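Local coordinates for protein thioesterase (Streptomyces coelicolor, PDB 3QMW) that probably hydrolyses thioesters as an alpha/beta-hydrolase-fold thioesterase of the prodiginine biosynthetic pathway in this bacterium, at residues V43-D55 and L242-G256. Numbering follows the deposited sequence.
Sequences VSAFRGWQERLGD and LNGGPSRDRLLAHLG
On one side of the alpha/beta hydrolase sheet, the short helix that precedes strand 57-61 packs against the C-terminal helix of the chain, W49 of the first fitting as a knob among R248, L251, L252 and L255 of the second. The segment axes of helices 49-53 and 246-256 cross at -52°, 10.2 Å apart at closest approach. L252 lays its CD2 methyl over one face of the indole, 3.6 Å from the centroid of the five-membered ring in a CH-pi contact, while the edge of F46, through CD1, lies over the opposite face. In W49, chi1 sets CG beside the backbone N, and chi2 (40°) then turns the six-membered ring to the leucines. There CZ2 meets L242 CD1 at the indole edge at 3.4 Å, CH2 touches L251 CD2, and CZ3 lies 3.6 Å from L255 CD1. F102 also meets the indole, and L251 reaches strands 203-208 and 230-235 of the sheet. The side chain of L242, in the 3-10 turn that follows strand 230-235, comes close to, but makes no contact with, the putative Ser-His-Asp triad (S105, H239 and D211). Toward the N-terminal end of helix 246-256 the contact turns polar: R248, extended from CG to NE, passes the pyrrole side of W49 and offers NH2 to R47 O in a weak, bent hydrogen bond (2.9 Å, 119°). The bent chain of R52 brings NH2 to D249 OD1 in a salt bridge, its guanidinium nearly coplanar with the carboxylate, and NH1 adds a weak bond to the same oxygen. R248 NH1 stands over the R52 guanidinium face, 3.6 Å from R52 NH1, two like charges that the nearby D249 may partly offset. The second subunit packs against this polar end, its E51 on R52 and its G54 on D249.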
ATOM      1  N   VAL D  43      11.620  -3.542 -17.696  1.00 39.56           N
ATOM      2  CA  VAL D  43      10.469  -3.979 -16.920  1.00 39.94           C
ATOM      3  C   VAL D  43      10.814  -4.469 -15.497  1.00 40.97           C
ATOM      4  O   VAL D  43       9.937  -4.613 -14.661  1.00 41.26           O
ATOM      5  CB  VAL D  43       9.720  -5.107 -17.649  1.00 39.79           C
ATOM      6  CG1 VAL D  43       9.014  -4.564 -18.871  1.00 39.36           C
ATOM      7  CG2 VAL D  43      10.667  -6.244 -18.012  1.00 38.90           C
ATOM      8  N   SER D  44      12.084  -4.743 -15.226  1.00 41.97           N
ATOM      9  CA  SER D  44      12.507  -5.170 -13.894  1.00 42.46           C
ATOM     10  C   SER D  44      12.292  -4.079 -12.818  1.00 43.00           C
ATOM     11  O   SER D  44      12.123  -4.393 -11.638  1.00 43.39           O
ATOM     12  CB  SER D  44      13.976  -5.625 -13.927  1.00 42.43           C
ATOM     13  OG  SER D  44      14.813  -4.579 -14.373  1.00 41.81           O
ATOM     14  N   ALA D  45      12.277  -2.804 -13.212  1.00 43.33           N
ATOM     15  CA  ALA D  45      11.958  -1.716 -12.270  1.00 43.48           C
ATOM     16  C   ALA D  45      10.605  -1.926 -11.551  1.00 43.66           C
ATOM     17  O   ALA D  45      10.369  -1.367 -10.475  1.00 43.85           O
ATOM     18  CB  ALA D  45      11.969  -0.377 -12.985  1.00 43.22           C
ATOM     19  N   PHE D  46       9.729  -2.717 -12.162  1.00 43.65           N
ATOM     20  CA  PHE D  46       8.435  -3.059 -11.590  1.00 43.70           C
ATOM     21  C   PHE D  46       8.384  -4.506 -11.145  1.00 44.14           C
ATOM     22  O   PHE D  46       7.340  -5.151 -11.243  1.00 44.32           O
ATOM     23  CB  PHE D  46       7.336  -2.845 -12.622  1.00 43.71           C
ATOM     24  CG  PHE D  46       7.338  -1.486 -13.216  1.00 42.52           C
ATOM     25  CD1 PHE D  46       7.013  -0.392 -12.435  1.00 42.34           C
ATOM     26  CD2 PHE D  46       7.659  -1.297 -14.544  1.00 41.02           C
ATOM     27  CE1 PHE D  46       7.010   0.872 -12.957  1.00 41.97           C
ATOM     28  CE2 PHE D  46       7.658  -0.045 -15.083  1.00 41.57           C
ATOM     29  CZ  PHE D  46       7.332   1.054 -14.290  1.00 42.49           C
ATOM     30  N   ARG D  47       9.517  -5.014 -10.664  1.00 44.60           N
ATOM     31  CA  ARG D  47       9.574  -6.333 -10.048  1.00 44.67           C
ATOM     32  C   ARG D  47       9.000  -6.202  -8.641  1.00 44.16           C
ATOM     33  O   ARG D  47       9.369  -5.301  -7.890  1.00 44.42           O
ATOM     34  CB  ARG D  47      11.017  -6.836  -9.987  1.00 44.88           C
ATOM     35  CG  ARG D  47      11.182  -8.345  -9.888  1.00 46.91           C
ATOM     36  CD  ARG D  47      12.669  -8.758  -9.875  1.00 49.87           C
ATOM     37  NE  ARG D  47      13.353  -8.488  -8.597  1.00 52.66           N
ATOM     38  CZ  ARG D  47      13.981  -7.350  -8.259  1.00 54.39           C
ATOM     39  NH1 ARG D  47      14.035  -6.301  -9.085  1.00 54.92           N
ATOM     40  NH2 ARG D  47      14.569  -7.255  -7.068  1.00 54.41           N
ATOM     41  N   GLY D  48       8.076  -7.088  -8.301  1.00 43.70           N
ATOM     42  CA  GLY D  48       7.496  -7.115  -6.977  1.00 43.13           C
ATOM     43  C   GLY D  48       6.189  -6.361  -6.868  1.00 42.63           C
ATOM     44  O   GLY D  48       5.464  -6.544  -5.901  1.00 43.11           O
ATOM     45  N   TRP D  49       5.882  -5.514  -7.847  1.00 41.85           N
ATOM     46  CA  TRP D  49       4.695  -4.675  -7.787  1.00 41.10           C
ATOM     47  C   TRP D  49       3.402  -5.471  -7.731  1.00 42.15           C
ATOM     48  O   TRP D  49       2.495  -5.092  -7.001  1.00 42.07           O
ATOM     49  CB  TRP D  49       4.637  -3.724  -8.979  1.00 40.61           C
ATOM     50  CG  TRP D  49       5.483  -2.522  -8.820  1.00 36.75           C
ATOM     51  CD1 TRP D  49       6.727  -2.465  -8.279  1.00 34.15           C
ATOM     52  CD2 TRP D  49       5.166  -1.199  -9.243  1.00 33.48           C
ATOM     53  NE1 TRP D  49       7.201  -1.184  -8.311  1.00 32.77           N
ATOM     54  CE2 TRP D  49       6.262  -0.381  -8.900  1.00 32.55           C
ATOM     55  CE3 TRP D  49       4.055  -0.619  -9.868  1.00 32.53           C
ATOM     56  CZ2 TRP D  49       6.283   0.998  -9.156  1.00 31.82           C
ATOM     57  CZ3 TRP D  49       4.074   0.750 -10.123  1.00 31.50           C
ATOM     58  CH2 TRP D  49       5.181   1.541  -9.766  1.00 31.56           C
ATOM     59  N   GLN D  50       3.306  -6.559  -8.500  1.00 43.23           N
ATOM     60  CA  GLN D  50       2.065  -7.342  -8.553  1.00 43.90           C
ATOM     61  C   GLN D  50       1.664  -7.814  -7.165  1.00 44.96           C
ATOM     62  O   GLN D  50       0.501  -7.711  -6.773  1.00 45.12           O
ATOM     63  CB  GLN D  50       2.205  -8.556  -9.469  1.00 43.65           C
ATOM     64  CG  GLN D  50       0.906  -9.366  -9.618  1.00 43.50           C
ATOM     65  CD  GLN D  50      -0.221  -8.552 -10.235  1.00 43.01           C
ATOM     66  OE1 GLN D  50       0.005  -7.783 -11.160  1.00 44.01           O
ATOM     67  NE2 GLN D  50      -1.434  -8.718  -9.724  1.00 42.25           N
ATOM     68  N   GLU D  51       2.648  -8.331  -6.436  1.00 46.14           N
ATOM     69  CA  GLU D  51       2.448  -8.874  -5.103  1.00 46.92           C
ATOM     70  C   GLU D  51       1.932  -7.810  -4.140  1.00 47.45           C
ATOM     71  O   GLU D  51       1.110  -8.111  -3.272  1.00 47.80           O
ATOM     72  CB  GLU D  51       3.768  -9.438  -4.559  1.00 47.18           C
ATOM     73  CG  GLU D  51       4.229 -10.760  -5.188  1.00 48.66           C
ATOM     74  CD  GLU D  51       4.883 -10.616  -6.576  1.00 50.79           C
ATOM     75  OE1 GLU D  51       5.419  -9.526  -6.907  1.00 51.32           O
ATOM     76  OE2 GLU D  51       4.857 -11.614  -7.340  1.00 52.27           O
ATOM     77  N   ARG D  52       2.411  -6.577  -4.302  1.00 47.77           N
ATOM     78  CA  ARG D  52       2.091  -5.482  -3.379  1.00 48.31           C
ATOM     79  C   ARG D  52       0.755  -4.808  -3.629  1.00 48.78           C
ATOM     80  O   ARG D  52       0.354  -3.944  -2.841  1.00 48.61           O
ATOM     81  CB  ARG D  52       3.155  -4.392  -3.444  1.00 48.19           C
ATOM     82  CG  ARG D  52       4.537  -4.852  -3.102  1.00 48.55           C
ATOM     83  CD  ARG D  52       4.636  -5.393  -1.680  1.00 48.98           C
ATOM     84  NE  ARG D  52       6.021  -5.301  -1.221  1.00 48.70           N
ATOM     85  CZ  ARG D  52       6.578  -4.204  -0.717  1.00 47.02           C
ATOM     86  NH1 ARG D  52       7.853  -4.230  -0.353  1.00 47.49           N
ATOM     87  NH2 ARG D  52       5.870  -3.093  -0.560  1.00 45.29           N
ATOM     88  N   LEU D  53       0.082  -5.166  -4.720  1.00 49.35           N
ATOM     89  CA  LEU D  53      -1.157  -4.486  -5.090  1.00 49.94           C
ATOM     90  C   LEU D  53      -2.370  -5.400  -5.092  1.00 50.33           C
ATOM     91  O   LEU D  53      -3.500  -4.907  -5.061  1.00 50.41           O
ATOM     92  CB  LEU D  53      -1.010  -3.795  -6.449  1.00 50.04           C
ATOM     93  CG  LEU D  53       0.053  -2.687  -6.560  1.00 50.68           C
ATOM     94  CD1 LEU D  53       0.039  -2.103  -7.963  1.00 50.94           C
ATOM     95  CD2 LEU D  53      -0.128  -1.560  -5.531  1.00 51.33           C
ATOM     96  N   GLY D  54      -2.150  -6.711  -5.127  1.00 50.96           N
ATOM     97  CA  GLY D  54      -3.246  -7.672  -5.034  1.00 51.78           C
ATOM     98  C   GLY D  54      -3.818  -8.093  -6.376  1.00 52.51           C
ATOM     99  O   GLY D  54      -3.202  -7.866  -7.422  1.00 52.82           O
ATOM    100  N   ASP D  55      -5.006  -8.697  -6.339  1.00 53.16           N
ATOM    101  CA  ASP D  55      -5.571  -9.401  -7.495  1.00 53.83           C
ATOM    102  C   ASP D  55      -6.676  -8.645  -8.248  1.00 53.76           C
ATOM    103  O   ASP D  55      -7.282  -9.205  -9.163  1.00 54.11           O
ATOM    104  CB  ASP D  55      -6.111 -10.773  -7.056  1.00 54.13           C
ATOM    105  CG  ASP D  55      -5.096 -11.580  -6.240  1.00 55.50           C
ATOM    106  OD1 ASP D  55      -3.881 -11.282  -6.318  1.00 56.00           O
ATOM    107  OD2 ASP D  55      -5.521 -12.517  -5.517  1.00 57.14           O
ATOM    108  N   LEU D 242      12.431   4.778  -6.787  1.00 55.64           N
ATOM    109  CA  LEU D 242      11.615   3.672  -7.312  1.00 55.28           C
ATOM    110  C   LEU D 242      12.273   2.295  -7.232  1.00 54.97           C
ATOM    111  O   LEU D 242      11.582   1.280  -7.160  1.00 55.12           O
ATOM    112  CB  LEU D 242      11.236   3.958  -8.776  1.00 55.22           C
ATOM    113  CG  LEU D 242      10.167   3.052  -9.386  1.00 54.43           C
ATOM    114  CD1 LEU D 242       8.903   3.160  -8.572  1.00 54.75           C
ATOM    115  CD2 LEU D 242       9.903   3.411 -10.816  1.00 53.09           C
ATOM    116  N   ASN D 243      13.598   2.261  -7.263  1.00 54.68           N
ATOM    117  CA  ASN D 243      14.327   0.999  -7.213  1.00 54.52           C
ATOM    118  C   ASN D 243      14.075   0.236  -5.911  1.00 54.17           C
ATOM    119  O   ASN D 243      13.843  -0.970  -5.938  1.00 54.94           O
ATOM    120  CB  ASN D 243      15.831   1.244  -7.397  1.00 54.78           C
ATOM    121  CG  ASN D 243      16.153   1.987  -8.690  1.00 55.06           C
ATOM    122  OD1 ASN D 243      15.545   1.738  -9.742  1.00 54.06           O
ATOM    123  ND2 ASN D 243      17.113   2.906  -8.614  1.00 55.46           N
ATOM    124  N   GLY D 244      14.115   0.937  -4.780  1.00 53.31           N
ATOM    125  CA  GLY D 244      13.896   0.311  -3.481  1.00 52.52           C
ATOM    126  C   GLY D 244      13.881   1.332  -2.358  1.00 52.01           C
ATOM    127  O   GLY D 244      14.371   2.461  -2.524  1.00 52.47           O
ATOM    128  N   GLY D 245      13.302   0.949  -1.223  1.00 50.85           N
ATOM    129  CA  GLY D 245      13.299   1.794  -0.031  1.00 50.04           C
ATOM    130  C   GLY D 245      11.911   2.209   0.435  1.00 49.18           C
ATOM    131  O   GLY D 245      10.908   1.754  -0.120  1.00 49.03           O
ATOM    132  N   PRO D 246      11.852   3.090   1.453  1.00 47.96           N
ATOM    133  CA  PRO D 246      10.604   3.522   2.080  1.00 47.31           C
ATOM    134  C   PRO D 246       9.623   4.198   1.120  1.00 46.67           C
ATOM    135  O   PRO D 246       8.413   3.995   1.251  1.00 46.50           O
ATOM    136  CB  PRO D 246      11.061   4.522   3.155  1.00 47.40           C
ATOM    137  CG  PRO D 246      12.544   4.328   3.301  1.00 47.65           C
ATOM    138  CD  PRO D 246      13.020   3.814   1.991  1.00 48.00           C
ATOM    139  N   SER D 247      10.132   4.998   0.176  1.00 45.73           N
ATOM    140  CA  SER D 247       9.274   5.730  -0.768  1.00 44.97           C
ATOM    141  C   SER D 247       8.766   4.883  -1.944  1.00 44.42           C
ATOM    142  O   SER D 247       7.740   5.194  -2.533  1.00 44.22           O
ATOM    143  CB  SER D 247       9.973   6.991  -1.271  1.00 44.87           C
ATOM    144  OG  SER D 247      11.319   6.737  -1.580  1.00 44.78           O
ATOM    145  N   ARG D 248       9.472   3.814  -2.287  1.00 44.08           N
ATOM    146  CA  ARG D 248       8.936   2.848  -3.245  1.00 43.69           C
ATOM    147  C   ARG D 248       7.730   2.173  -2.623  1.00 43.79           C
ATOM    148  O   ARG D 248       6.731   1.931  -3.302  1.00 43.86           O
ATOM    149  CB  ARG D 248       9.976   1.789  -3.629  1.00 43.53           C
ATOM    150  CG  ARG D 248       9.358   0.540  -4.251  1.00 42.68           C
ATOM    151  CD  ARG D 248      10.384  -0.492  -4.548  1.00 42.12           C
ATOM    152  NE  ARG D 248       9.812  -1.607  -5.295  1.00 42.74           N
ATOM    153  CZ  ARG D 248       9.305  -2.719  -4.762  1.00 42.78           C
ATOM    154  NH1 ARG D 248       9.268  -2.891  -3.439  1.00 43.06           N
ATOM    155  NH2 ARG D 248       8.814  -3.667  -5.563  1.00 41.81           N
ATOM    156  N   ASP D 249       7.860   1.840  -1.334  1.00 44.03           N
ATOM    157  CA  ASP D 249       6.760   1.279  -0.530  1.00 44.13           C
ATOM    158  C   ASP D 249       5.572   2.241  -0.449  1.00 43.74           C
ATOM    159  O   ASP D 249       4.433   1.815  -0.627  1.00 43.63           O
ATOM    160  CB  ASP D 249       7.235   0.917   0.894  1.00 44.30           C
ATOM    161  CG  ASP D 249       7.949  -0.430   0.961  1.00 45.00           C
ATOM    162  OD1 ASP D 249       7.365  -1.442   0.518  1.00 45.86           O
ATOM    163  OD2 ASP D 249       9.081  -0.486   1.491  1.00 46.55           O
ATOM    164  N   ARG D 250       5.836   3.528  -0.210  1.00 43.43           N
ATOM    165  CA  ARG D 250       4.758   4.516  -0.129  1.00 43.60           C
ATOM    166  C   ARG D 250       4.087   4.783  -1.470  1.00 42.97           C
ATOM    167  O   ARG D 250       2.854   4.813  -1.539  1.00 43.24           O
ATOM    168  CB  ARG D 250       5.233   5.832   0.482  1.00 44.15           C
ATOM    169  CG  ARG D 250       4.952   5.961   1.965  1.00 46.59           C
ATOM    170  CD  ARG D 250       4.857   7.436   2.396  1.00 50.89           C
ATOM    171  NE  ARG D 250       4.363   7.588   3.772  1.00 53.50           N
ATOM    172  CZ  ARG D 250       5.079   7.335   4.874  1.00 55.76           C
ATOM    173  NH1 ARG D 250       6.341   6.905   4.796  1.00 56.44           N
ATOM    174  NH2 ARG D 250       4.527   7.508   6.071  1.00 56.37           N
ATOM    175  N   LEU D 251       4.876   4.975  -2.533  1.00 42.04           N
ATOM    176  CA  LEU D 251       4.310   5.097  -3.881  1.00 40.98           C
ATOM    177  C   LEU D 251       3.293   3.986  -4.089  1.00 40.29           C
ATOM    178  O   LEU D 251       2.151   4.255  -4.424  1.00 39.76           O
ATOM    179  CB  LEU D 251       5.381   5.008  -4.971  1.00 40.92           C
ATOM    180  CG  LEU D 251       4.830   4.760  -6.392  1.00 40.40           C
ATOM    181  CD1 LEU D 251       4.418   6.061  -7.007  1.00 40.85           C
ATOM    182  CD2 LEU D 251       5.820   4.069  -7.279  1.00 39.56           C
ATOM    183  N   LEU D 252       3.724   2.747  -3.874  1.00 39.65           N
ATOM    184  CA  LEU D 252       2.860   1.570  -4.055  1.00 39.59           C
ATOM    185  C   LEU D 252       1.578   1.575  -3.218  1.00 39.69           C
ATOM    186  O   LEU D 252       0.559   1.009  -3.628  1.00 39.57           O
ATOM    187  CB  LEU D 252       3.643   0.285  -3.756  1.00 39.23           C
ATOM    188  CG  LEU D 252       4.643  -0.144  -4.830  1.00 38.90           C
ATOM    189  CD1 LEU D 252       5.512  -1.257  -4.306  1.00 37.21           C
ATOM    190  CD2 LEU D 252       3.922  -0.574  -6.124  1.00 37.06           C
ATOM    191  N   ALA D 253       1.643   2.188  -2.038  1.00 40.05           N
ATOM    192  CA  ALA D 253       0.513   2.212  -1.118  1.00 40.23           C
ATOM    193  C   ALA D 253      -0.470   3.272  -1.578  1.00 40.56           C
ATOM    194  O   ALA D 253      -1.678   3.032  -1.602  1.00 40.55           O
ATOM    195  CB  ALA D 253       0.986   2.483   0.295  1.00 40.24           C
ATOM    196  N   HIS D 254       0.047   4.436  -1.968  1.00 40.98           N
ATOM    197  CA  HIS D 254      -0.785   5.453  -2.629  1.00 41.40           C
ATOM    198  C   HIS D 254      -1.492   4.909  -3.880  1.00 41.56           C
ATOM    199  O   HIS D 254      -2.681   5.130  -4.064  1.00 41.87           O
ATOM    200  CB  HIS D 254       0.035   6.693  -2.967  1.00 41.30           C
ATOM    201  CG  HIS D 254       0.356   7.535  -1.775  1.00 42.52           C
ATOM    202  ND1 HIS D 254      -0.601   8.277  -1.109  1.00 44.61           N
ATOM    203  CD2 HIS D 254       1.522   7.757  -1.123  1.00 43.27           C
ATOM    204  CE1 HIS D 254      -0.035   8.917  -0.099  1.00 44.55           C
ATOM    205  NE2 HIS D 254       1.252   8.621  -0.084  1.00 43.58           N
ATOM    206  N   LEU D 255      -0.781   4.175  -4.724  1.00 42.13           N
ATOM    207  CA  LEU D 255      -1.400   3.567  -5.899  1.00 42.67           C
ATOM    208  C   LEU D 255      -2.559   2.676  -5.482  1.00 43.43           C
ATOM    209  O   LEU D 255      -3.629   2.706  -6.084  1.00 42.82           O
ATOM    210  CB  LEU D 255      -0.378   2.758  -6.705  1.00 42.71           C
ATOM    211  CG  LEU D 255       0.726   3.579  -7.406  1.00 42.79           C
ATOM    212  CD1 LEU D 255       1.782   2.675  -8.044  1.00 42.38           C
ATOM    213  CD2 LEU D 255       0.152   4.535  -8.439  1.00 40.47           C
ATOM    214  N   GLY D 256      -2.346   1.907  -4.422  1.00 44.73           N
ATOM    215  CA  GLY D 256      -3.368   1.008  -3.908  1.00 45.82           C
ATOM    216  C   GLY D 256      -4.643   1.682  -3.438  1.00 46.97           C
ATOM    217  O   GLY D 256      -5.715   1.062  -3.492  1.00 47.23           O
TER